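Local atomic coordinates of TATA-box-binding protein (Methanococcus jannaschii, PDB entry 2Z8U), a protein that probably binds the TATA box of archaeal promoters as a general factor for the start of transcription by RNA polymerase. Residues Val18-Lys23 with Ile104-Met109; Pro148-Leu153 with Thr163-Glu168. One frame throughout, in Å; residues are numbered along the deposited sequence.

Both contacts lie on the single antiparallel sheet of the TBP saddle, their centres about 14 Å apart. Contact 1 pairs strand 14-23 of the first repeat with strand 105-114 of the second, and so joins the two repeats into one sheet. Contact 2 follows later in the chain, wholly within the second repeat. It pairs strand 149-154 with the end of strand 159-163 and the turn leading to helix 168-183. Strand 105-114 lies beside strand 159-163 and links the two contacts, which also touch: Lys166 NZ donates to Gln107 O, and Met109 packs on Leu165.

Contact 1 (Val18-Lys23 with Ile104-Met109); sequences VVVSTK and IKIQNM
A classic beta bulge marks this antiparallel pairing, where the two TBP repeats meet in the saddle-shaped sheet. Gln107 and Asn108 both face Val19. Val19 O accepts two backbone bonds, from Gln107 N at 2.7 Å and from Asn108 N at 3.2 Å. The Gln107 N-H lies in the carbonyl plane, whereas that of Asn108 comes from above it. Val19 N returns a nearly straight bond to Asn108 O. Beyond the bulge, Ser21 and Lys105 form a regular hydrogen-bonded pair.

The Gln107 side chain reaches Ser21: CG is anti to the carbonyl carbon, and the chain bends at chi2 (-68°). Gln107 NE2 donates to Ser21 OG at 2.7 Å. The hydroxyl lies close to the amide plane, and the bond is nearly straight (166°). An alanine in place of Gln107 removes the NE2 donor and the CG contact with Ser21 OG, and would probably leave the Ser21 hydroxyl less firmly held.

On the other face, Ile104 crosses Val20 obliquely. Ile104 CG2 presses on Val20 CB at 3.5 Å, a tight contact. Ile104 CD1 reaches CB and CG2 of Thr22, again obliquely. Helix 77-94 covers this face, with Ile84 touching both Val20 and Ile104. Thr22 OG1 is held by Glu103 O. The face with Val19, Ser21 and Asn108 is the concave side of the saddle, which probably lies on the DNA minor groove, as in TBP relatives. Here Glu132 and Thr131 of the second subunit pack on Val19 and Asn108. Val18 and Met109 lie side by side at the far end, Met109 CE 3.8 Å from Val18 CG1.

Contact 2 (Pro148-Leu153 with Thr163-Glu168); sequences PKVVVL and TGLKSE
Val151 O is gripped by two donors, both from Thr163. Backbone Thr163 N gives the strong bond, 2.8 Å to Val151 O, nearly along the C=O axis. Thr163 OG1 adds a weak bond, 3.4 Å to Val151 O. Thr163 OG1 sits between the backbone N and the carbonyl carbon (chi1 69°), which turns it to Val151, and it lies 3.5 Å from Val151 CB. The pair is completed by Val151 N, which donates to Thr163 O from above the carbonyl plane. The two side chains lie side by side and point the same way.

Past Thr163 the strand pairing ends. Lys149 O and Gly164 O face each other as two acceptors, and one water bridges them, donating to each at 2.8 Å. Arg144 of the second subunit also donates to Lys149 O and, weakly, to Gly164 O. Gly164 has a positive phi (86°); a side chain there would jam against the carbonyl of Thr163.

Val150 packs beside this turn. Val150 CB lies 3.2 Å from Thr163 O, and Val150 CG1 meets Leu165 CD2 at 3.7 Å as the two side chains cross obliquely. Leu165 reaches Ala171 on helix 168-183. Ser167 is the N-cap of that helix, its OG accepting from Asp170 N. This is the end of the antiparallel hairpin of strands 149-154 and 159-163, followed by the connection to helix 168-183, as in the TBP fold.

Contact 1 (Val18-Lys23 with Ile104-Met109)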
loop_
_atom_site.group_PDB
_atom_site.type_symbol
_atom_site.label_atom_id
_atom_site.label_comp_id
_atom_site.label_asym_id
_atom_site.label_seq_id
_atom_site.Cartn_x
_atom_site.Cartn_y
_atom_site.Cartn_z
ATOM N N VAL B 18 25.757 -18.036 -16.975
ATOM C CA VAL B 18 25.549 -16.629 -17.313
ATOM C C VAL B 18 24.273 -16.507 -18.137
ATOM O O VAL B 18 23.855 -17.488 -18.755
ATOM C CB VAL B 18 26.737 -16.027 -18.091
ATOM C CG1 VAL B 18 28.044 -16.139 -17.320
ATOM C CG2 VAL B 18 26.891 -16.665 -19.500
ATOM N N VAL B 19 23.624 -15.341 -18.082
ATOM C CA VAL B 19 22.540 -14.999 -19.006
ATOM C C VAL B 19 23.091 -13.822 -19.814
ATOM O O VAL B 19 23.612 -12.882 -19.235
ATOM C CB VAL B 19 21.234 -14.627 -18.251
ATOM C CG1 VAL B 19 20.128 -14.129 -19.226
ATOM C CG2 VAL B 19 20.735 -15.818 -17.406
ATOM N N VAL B 20 23.033 -13.897 -21.135
ATOM C CA VAL B 20 23.535 -12.814 -21.977
ATOM C C VAL B 20 22.450 -12.316 -22.937
ATOM O O VAL B 20 21.491 -13.056 -23.244
ATOM C CB VAL B 20 24.777 -13.239 -22.796
ATOM C CG1 VAL B 20 25.919 -13.739 -21.875
ATOM C CG2 VAL B 20 24.420 -14.309 -23.871
ATOM N N SER B 21 22.598 -11.071 -23.383
ATOM C CA SER B 21 21.754 -10.540 -24.456
ATOM C C SER B 21 22.605 -9.975 -25.569
ATOM O O SER B 21 23.771 -9.610 -25.358
ATOM C CB SER B 21 20.832 -9.413 -23.942
ATOM O OG SER B 21 21.617 -8.380 -23.360
ATOM N N THR B 22 22.011 -9.889 -26.761
ATOM C CA THR B 22 22.626 -9.181 -27.846
ATOM C C THR B 22 21.546 -8.814 -28.869
ATOM O O THR B 22 20.355 -9.071 -28.641
ATOM C CB THR B 22 23.791 -9.996 -28.487
ATOM O OG1 THR B 22 24.515 -9.146 -29.371
ATOM C CG2 THR B 22 23.276 -11.210 -29.272
ATOM N N LYS B 23 21.964 -8.180 -29.958
ATOM C CA LYS B 23 21.095 -7.902 -31.076
ATOM C C LYS B 23 21.772 -8.450 -32.331
ATOM O O LYS B 23 22.918 -8.116 -32.612
ATOM C CB LYS B 23 20.845 -6.397 -31.187
ATOM C CG LYS B 23 19.762 -6.042 -32.226
ATOM C CD LYS B 23 19.276 -4.604 -32.024
ATOM C CE LYS B 23 18.086 -4.305 -32.936
ATOM N NZ LYS B 23 17.110 -3.461 -32.189
ATOM N N ILE B 104 28.234 -9.299 -27.113
ATOM C CA ILE B 104 27.473 -10.082 -26.159
ATOM C C ILE B 104 27.535 -9.403 -24.774
ATOM O O ILE B 104 28.632 -9.178 -24.263
ATOM C CB ILE B 104 28.036 -11.517 -26.081
ATOM C CG1 ILE B 104 28.136 -12.163 -27.484
ATOM C CG2 ILE B 104 27.255 -12.363 -25.061
ATOM C CD1 ILE B 104 26.881 -12.167 -28.313
ATOM N N LYS B 105 26.375 -9.074 -24.195
ATOM C CA LYS B 105 26.288 -8.376 -22.888
ATOM C C LYS B 105 25.828 -9.321 -21.776
ATOM O O LYS B 105 24.821 -10.031 -21.937
ATOM C CB LYS B 105 25.303 -7.187 -22.997
ATOM C CG LYS B 105 25.046 -6.461 -21.667
ATOM C CD LYS B 105 24.582 -5.047 -21.947
ATOM C CE LYS B 105 23.204 -4.789 -21.392
ATOM N NZ LYS B 105 22.580 -3.575 -22.018
ATOM N N ILE B 106 26.529 -9.326 -20.641
ATOM C CA ILE B 106 26.077 -10.134 -19.514
ATOM C C ILE B 106 24.871 -9.469 -18.861
ATOM O O ILE B 106 24.933 -8.307 -18.502
ATOM C CB ILE B 106 27.221 -10.404 -18.466
ATOM C CG1 ILE B 106 28.243 -11.394 -19.049
ATOM C CG2 ILE B 106 26.652 -10.974 -17.170
ATOM C CD1 ILE B 106 29.605 -11.389 -18.289
ATOM N N GLN B 107 23.776 -10.213 -18.734
ATOM C CA GLN B 107 22.593 -9.728 -18.042
ATOM C C GLN B 107 22.478 -10.270 -16.628
ATOM O O GLN B 107 21.939 -9.605 -15.755
ATOM C CB GLN B 107 21.325 -10.099 -18.789
ATOM C CG GLN B 107 21.170 -9.398 -20.116
ATOM C CD GLN B 107 20.938 -7.904 -19.963
ATOM O OE1 GLN B 107 20.552 -7.424 -18.889
ATOM N NE2 GLN B 107 21.189 -7.157 -21.035
ATOM N N ASN B 108 22.902 -11.506 -16.437
ATOM C CA ASN B 108 22.837 -12.162 -15.123
ATOM C C ASN B 108 23.931 -13.227 -15.026
ATOM O O ASN B 108 24.450 -13.686 -16.037
ATOM C CB ASN B 108 21.455 -12.822 -14.923
ATOM C CG ASN B 108 20.956 -12.757 -13.478
ATOM O OD1 ASN B 108 21.733 -12.858 -12.531
ATOM N ND2 ASN B 108 19.627 -12.610 -13.314
ATOM N N MET B 109 24.278 -13.615 -13.800
ATOM C CA MET B 109 25.199 -14.737 -13.562
ATOM C C MET B 109 24.833 -15.404 -12.259
ATOM O O MET B 109 24.342 -14.748 -11.340
ATOM C CB MET B 109 26.654 -14.279 -13.429
ATOM C CG MET B 109 27.135 -13.242 -14.412
ATOM S SD MET B 109 28.777 -12.557 -14.076
ATOM C CE MET B 109 29.793 -13.776 -14.882
#

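Contact 2 (Pro148-Leu153 with Thr163-Glu168)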
loop_
_atom_site.group_PDB
_atom_site.type_symbol
_atom_site.label_atom_id
_atom_site.label_comp_id
_atom_site.label_asym_id
_atom_site.label_seq_id
_atom_site.Cartn_x
_atom_site.Cartn_y
_atom_site.Cartn_z
ATOM N N PRO B 148 27.157 -4.949 -4.490
ATOM C CA PRO B 148 26.415 -4.891 -5.745
ATOM C C PRO B 148 24.973 -5.329 -5.528
ATOM O O PRO B 148 24.651 -5.934 -4.494
ATOM C CB PRO B 148 27.165 -5.882 -6.652
ATOM C CG PRO B 148 27.828 -6.820 -5.727
ATOM C CD PRO B 148 28.166 -6.025 -4.491
ATOM N N LYS B 149 24.111 -4.997 -6.478
ATOM C CA LYS B 149 22.694 -5.345 -6.384
ATOM C C LYS B 149 22.539 -6.818 -6.717
ATOM O O LYS B 149 22.429 -7.192 -7.886
ATOM C CB LYS B 149 21.877 -4.473 -7.339
ATOM C CG LYS B 149 20.399 -4.829 -7.414
ATOM C CD LYS B 149 19.720 -4.063 -8.555
ATOM C CE LYS B 149 18.283 -4.556 -8.738
ATOM N NZ LYS B 149 17.679 -3.977 -9.975
ATOM N N VAL B 150 22.573 -7.657 -5.681
ATOM C CA VAL B 150 22.526 -9.111 -5.856
ATOM C C VAL B 150 21.589 -9.766 -4.847
ATOM O O VAL B 150 21.231 -9.165 -3.841
ATOM C CB VAL B 150 23.928 -9.757 -5.758
ATOM C CG1 VAL B 150 24.827 -9.250 -6.902
ATOM C CG2 VAL B 150 24.566 -9.489 -4.417
ATOM N N VAL B 151 21.198 -11.002 -5.135
ATOM C CA VAL B 151 20.446 -11.819 -4.202
ATOM C C VAL B 151 21.335 -12.955 -3.826
ATOM O O VAL B 151 21.912 -13.617 -4.697
ATOM C CB VAL B 151 19.114 -12.351 -4.800
ATOM C CG1 VAL B 151 18.452 -13.389 -3.839
ATOM C CG2 VAL B 151 18.196 -11.204 -5.050
ATOM N N VAL B 152 21.485 -13.167 -2.523
ATOM C CA VAL B 152 22.377 -14.220 -2.014
ATOM C C VAL B 152 21.547 -15.285 -1.295
ATOM O O VAL B 152 20.608 -14.954 -0.582
ATOM C CB VAL B 152 23.431 -13.642 -1.041
ATOM C CG1 VAL B 152 24.397 -14.748 -0.551
ATOM C CG2 VAL B 152 24.223 -12.498 -1.718
ATOM N N LEU B 153 21.861 -16.545 -1.543
ATOM C CA LEU B 153 21.289 -17.642 -0.774
ATOM C C LEU B 153 22.417 -18.348 -0.043
ATOM O O LEU B 153 23.435 -18.714 -0.648
ATOM C CB LEU B 153 20.561 -18.634 -1.678
ATOM C CG LEU B 153 19.751 -18.054 -2.842
ATOM C CD1 LEU B 153 19.356 -19.177 -3.778
ATOM C CD2 LEU B 153 18.523 -17.322 -2.328
ATOM N N THR B 163 23.206 -14.405 -7.023
ATOM C CA THR B 163 22.506 -14.196 -8.304
ATOM C C THR B 163 22.286 -12.714 -8.570
ATOM O O THR B 163 22.450 -11.885 -7.674
ATOM C CB THR B 163 21.163 -14.979 -8.382
ATOM O OG1 THR B 163 20.204 -14.413 -7.476
ATOM C CG2 THR B 163 21.347 -16.447 -7.990
ATOM N N GLY B 164 21.924 -12.361 -9.800
ATOM C CA GLY B 164 21.697 -10.962 -10.135
ATOM C C GLY B 164 22.961 -10.229 -10.540
ATOM O O GLY B 164 22.945 -9.017 -10.774
ATOM N N LEU B 165 24.051 -10.979 -10.657
ATOM C CA LEU B 165 25.370 -10.439 -10.998
ATOM C C LEU B 165 25.531 -9.957 -12.430
ATOM O O LEU B 165 25.066 -10.608 -13.353
ATOM C CB LEU B 165 26.417 -11.515 -10.776
ATOM C CG LEU B 165 26.729 -11.806 -9.320
ATOM C CD1 LEU B 165 27.338 -13.188 -9.199
ATOM C CD2 LEU B 165 27.652 -10.732 -8.800
ATOM N N LYS B 166 26.242 -8.842 -12.598
ATOM C CA LYS B 166 26.580 -8.306 -13.921
ATOM C C LYS B 166 28.036 -8.553 -14.296
ATOM O O LYS B 166 28.432 -8.345 -15.452
ATOM C CB LYS B 166 26.273 -6.810 -13.983
ATOM C CG LYS B 166 24.847 -6.475 -13.564
ATOM C CD LYS B 166 23.893 -6.680 -14.728
ATOM C CE LYS B 166 22.438 -6.514 -14.293
ATOM N NZ LYS B 166 21.529 -6.731 -15.440
ATOM N N SER B 167 28.835 -8.994 -13.326
ATOM C CA SER B 167 30.251 -9.230 -13.585
ATOM C C SER B 167 30.907 -10.110 -12.549
ATOM O O SER B 167 30.484 -10.186 -11.381
ATOM C CB SER B 167 31.039 -7.915 -13.703
ATOM O OG SER B 167 31.328 -7.391 -12.416
ATOM N N GLU B 168 31.956 -10.776 -13.007
ATOM C CA GLU B 168 32.806 -11.587 -12.156
ATOM C C GLU B 168 33.445 -10.741 -11.030
ATOM O O GLU B 168 33.528 -11.184 -9.891
ATOM C CB GLU B 168 33.855 -12.277 -13.039
ATOM C CG GLU B 168 34.359 -13.599 -12.500
ATOM C CD GLU B 168 35.641 -13.447 -11.718
ATOM O OE1 GLU B 168 36.319 -12.412 -11.897
ATOM O OE2 GLU B 168 35.966 -14.363 -10.929
HETATM O O HOH W 1 23.908 -6.515 -10.120
#